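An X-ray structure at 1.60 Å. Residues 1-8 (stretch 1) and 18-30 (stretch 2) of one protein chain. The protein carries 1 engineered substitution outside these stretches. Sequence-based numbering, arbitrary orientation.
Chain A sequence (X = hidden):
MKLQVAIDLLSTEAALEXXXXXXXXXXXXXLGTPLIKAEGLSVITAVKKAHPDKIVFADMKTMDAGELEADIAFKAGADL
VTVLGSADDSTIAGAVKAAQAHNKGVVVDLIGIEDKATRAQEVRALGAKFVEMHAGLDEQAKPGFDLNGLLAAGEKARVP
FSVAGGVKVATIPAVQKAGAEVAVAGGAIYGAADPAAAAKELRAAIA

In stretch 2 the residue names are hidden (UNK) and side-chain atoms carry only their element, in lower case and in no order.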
# COMPACT_ATOMS: atom_id res chain seq x y z
N MET A 1 27.09 -3.41 8.74
CA MET A 1 25.65 -3.04 8.72
C MET A 1 25.47 -1.59 8.29
O MET A 1 26.19 -0.70 8.72
CB MET A 1 25.04 -3.24 10.11
CG MET A 1 23.55 -2.88 10.20
SD MET A 1 22.83 -3.34 11.79
CE MET A 1 23.38 -1.95 12.82
N LYS A 2 24.48 -1.37 7.42
CA LYS A 2 24.19 -0.03 6.92
C LYS A 2 23.09 0.64 7.74
O LYS A 2 22.37 -0.02 8.48
CB LYS A 2 23.76 -0.11 5.46
CG LYS A 2 24.80 -0.72 4.54
CD LYS A 2 24.28 -0.79 3.12
CE LYS A 2 25.32 -1.39 2.18
NZ LYS A 2 24.82 -1.43 0.78
N LEU A 3 22.98 1.96 7.59
CA LEU A 3 21.97 2.72 8.29
C LEU A 3 21.01 3.33 7.29
O LEU A 3 21.44 3.96 6.31
CB LEU A 3 22.61 3.83 9.13
CG LEU A 3 21.64 4.75 9.90
CD1 LEU A 3 20.86 3.94 10.93
CD2 LEU A 3 22.44 5.85 10.58
N GLN A 4 19.72 3.15 7.53
CA GLN A 4 18.68 3.67 6.65
C GLN A 4 17.75 4.62 7.40
O GLN A 4 17.27 4.29 8.49
CB GLN A 4 17.87 2.50 6.07
CG GLN A 4 16.54 2.89 5.41
CD GLN A 4 15.88 1.71 4.70
OE1 GLN A 4 14.67 1.72 4.45
NE2 GLN A 4 16.68 0.71 4.36
N VAL A 5 17.49 5.79 6.83
CA VAL A 5 16.57 6.73 7.46
C VAL A 5 15.20 6.61 6.80
O VAL A 5 15.07 6.70 5.58
CB VAL A 5 17.06 8.21 7.34
CG1 VAL A 5 17.30 8.59 5.89
CG2 VAL A 5 16.03 9.14 7.97
N ALA A 6 14.18 6.35 7.61
CA ALA A 6 12.82 6.22 7.10
C ALA A 6 12.14 7.57 7.20
O ALA A 6 11.72 7.99 8.29
CB ALA A 6 12.05 5.17 7.90
N ILE A 7 12.04 8.27 6.08
CA ILE A 7 11.40 9.58 6.06
C ILE A 7 9.89 9.40 5.91
O ILE A 7 9.35 9.43 4.81
CB ILE A 7 11.94 10.46 4.90
CG1 ILE A 7 13.46 10.60 5.02
CG2 ILE A 7 11.28 11.83 4.94
CD1 ILE A 7 14.09 11.49 3.96
N ASP A 8 9.23 9.19 7.04
CA ASP A 8 7.79 8.99 7.06
C ASP A 8 7.07 10.30 7.31
O ASP A 8 6.25 10.41 8.23
CB ASP A 8 7.44 7.95 8.14
CG ASP A 8 7.88 6.55 7.76
OD1 ASP A 8 8.18 5.74 8.66
OD2 ASP A 8 7.92 6.25 6.54
N UNK A 18 15.00 17.26 5.59
CA UNK A 18 15.51 16.22 6.48
C UNK A 18 16.66 15.48 5.83
O UNK A 18 17.69 15.25 6.46
c UNK A 18 15.34 14.70 9.08
c UNK A 18 13.67 13.17 8.05
c UNK A 18 14.40 15.23 6.84
c UNK A 18 14.83 14.11 7.78
N UNK A 19 16.49 15.09 4.57
CA UNK A 19 17.53 14.36 3.86
C UNK A 19 18.82 15.17 3.82
O UNK A 19 19.91 14.62 3.92
c UNK A 19 17.07 14.03 2.44
N UNK A 20 18.69 16.49 3.69
CA UNK A 20 19.87 17.34 3.65
C UNK A 20 20.66 17.32 4.95
O UNK A 20 21.88 17.42 4.94
N UNK A 21 19.95 17.20 6.07
CA UNK A 21 20.58 17.19 7.38
C UNK A 21 21.19 15.85 7.81
O UNK A 21 22.14 15.83 8.59
c UNK A 21 19.57 17.61 8.45
c UNK A 21 17.97 19.29 9.36
c UNK A 21 17.32 20.65 9.16
n UNK A 21 16.39 20.97 10.27
c UNK A 21 18.94 18.97 8.24
N UNK A 22 20.65 14.75 7.30
CA UNK A 22 21.14 13.43 7.70
C UNK A 22 21.83 12.59 6.63
O UNK A 22 22.42 11.56 6.95
c UNK A 22 19.00 12.18 7.20
c UNK A 22 19.99 12.58 8.30
c UNK A 22 19.29 13.36 9.39
N UNK A 23 21.77 13.01 5.37
CA UNK A 23 22.36 12.26 4.26
C UNK A 23 23.78 11.75 4.50
O UNK A 23 24.10 10.60 4.21
c UNK A 23 22.33 13.11 2.99
N UNK A 24 24.64 12.62 5.03
CA UNK A 24 26.03 12.25 5.28
C UNK A 24 26.22 11.12 6.28
O UNK A 24 27.28 10.48 6.31
c UNK A 24 26.22 14.15 6.99
o UNK A 24 28.06 15.54 7.62
c UNK A 24 26.85 15.50 7.29
c UNK A 24 26.81 13.49 5.75
o UNK A 24 26.13 16.52 7.19
N UNK A 25 25.21 10.85 7.09
CA UNK A 25 25.30 9.80 8.10
C UNK A 25 24.59 8.50 7.74
O UNK A 25 24.67 7.53 8.49
c UNK A 25 25.25 13.99 10.30
c UNK A 25 24.66 12.80 9.90
o UNK A 25 27.18 15.18 11.08
c UNK A 25 27.32 12.83 10.69
c UNK A 25 26.72 11.64 10.30
c UNK A 25 26.58 14.00 10.69
c UNK A 25 25.39 11.61 9.89
c UNK A 25 24.75 10.32 9.44
N UNK A 26 23.90 8.49 6.61
CA UNK A 26 23.17 7.29 6.21
C UNK A 26 23.58 6.73 4.85
O UNK A 26 24.13 7.45 4.01
c UNK A 26 21.33 8.54 5.04
c UNK A 26 21.65 7.56 6.16
c UNK A 26 21.17 8.08 7.50
N UNK A 27 23.31 5.45 4.66
CA UNK A 27 23.63 4.76 3.42
C UNK A 27 22.41 4.72 2.51
O UNK A 27 22.51 4.79 1.29
c UNK A 27 25.22 3.25 4.67
o UNK A 27 26.35 3.56 4.24
o UNK A 27 25.01 2.89 5.85
c UNK A 27 24.06 3.32 3.72
N UNK A 28 21.24 4.62 3.14
CA UNK A 28 19.98 4.54 2.41
C UNK A 28 18.99 5.59 2.88
O UNK A 28 18.82 5.80 4.08
c UNK A 28 20.32 2.06 2.12
c UNK A 28 19.35 3.14 2.62
c UNK A 28 18.01 3.04 1.89
c UNK A 28 19.86 0.65 2.42
N UNK A 29 18.36 6.26 1.92
CA UNK A 29 17.35 7.27 2.23
C UNK A 29 16.01 6.70 1.78
O UNK A 29 15.78 6.49 0.59
c UNK A 29 18.92 9.20 1.92
c UNK A 29 17.60 8.58 1.47
c UNK A 29 16.46 9.56 1.75
c UNK A 29 19.35 10.39 1.08
N UNK A 30 15.14 6.45 2.74
CA UNK A 30 13.82 5.90 2.46
C UNK A 30 12.73 6.95 2.41
O UNK A 30 12.65 7.81 3.29
o UNK A 30 12.31 2.98 5.29
c UNK A 30 11.50 3.71 4.69
c UNK A 30 13.43 4.86 3.52
o UNK A 30 10.32 3.88 5.07
c UNK A 30 11.97 4.43 3.44
O HOH W 1 8.57 3.61 7.37

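Position 18 has four side-chain carbons, forked at the second. One fork tip lies 4.0 Å from Ile 7 CG1. This is Leu 18, on a helix, and its CA-to-CB bond points toward stretch 1.

Position 19 has one carbon, 4.2 Å from Ile 7 CD1. It is Ala 19. Position 20 has no side-chain atoms and is Gly 20; nothing of stretch 1 is near.

Position 21 carries four carbons in a row ending in nitrogen. It is Lys 21, out of reach of stretch 1. Position 22 has one carbon bearing two more, one of them 4.2 Å from Val 5 CG1. This is Val 22.

Position 23 has a single carbon directed away from stretch 1: Ala 23. Position 24 has three carbons, the third carrying two oxygens. It is Glu 24, without contact.

Position 25 has one carbon, then a six-carbon ring bearing one oxygen. It is Tyr 25. The ring leads away from stretch 1, but the backbone O lies 3.5 Å from Leu 3 CD2.

Position 26 has one carbon bearing two. One of the two is 4.0 Å from Leu 3 CD2 and 4.1 Å from Val 5 CB. This is Val 26.

Position 27 has two carbons, the second carrying two oxygens. One oxygen accepts a hydrogen bond from Leu 3 N at 2.8 Å. The residue is Asp 27. Its own N donates to Leu 3 O at 2.9 Å, so Leu 3 is held at both backbone polar atoms.

Position 28 has four carbons, forked at the first, with one arm two carbons long. They lie against the side chain of Gln 4. It is Ile 28. Its N donates to Leu 3 O at 3.2 Å, and its O accepts from Val 5 N at 3.1 Å.

Position 29 has the same fork. Its one-carbon arm lies 3.8 Å from Ile 7 CD1. It is Ile 29.

Position 30 has three carbons, the third carrying two oxygens. One oxygen lies 3.4 Å from Ala 6 CB. It is Glu 30. Its N donates to Val 5 O and its O accepts from Ile 7 N, each at 2.9 Å. Water 1 bridges Glu 30 OE2 (2.9 Å) and Asp 8 OD1 (2.5 Å), whose carboxylates lie close together.

The contact is a parallel strand pair, extended by Asp 27. Val 5 and Ile 29 share one sheet face; Gln 4, Ala 6, Ile 28 and Glu 30 share the other. Apolar packing joins Val 5 and Ile 7 to the helix, covering the first face.

Stretch 2 (18-30) LAGKVAEYVDIIE
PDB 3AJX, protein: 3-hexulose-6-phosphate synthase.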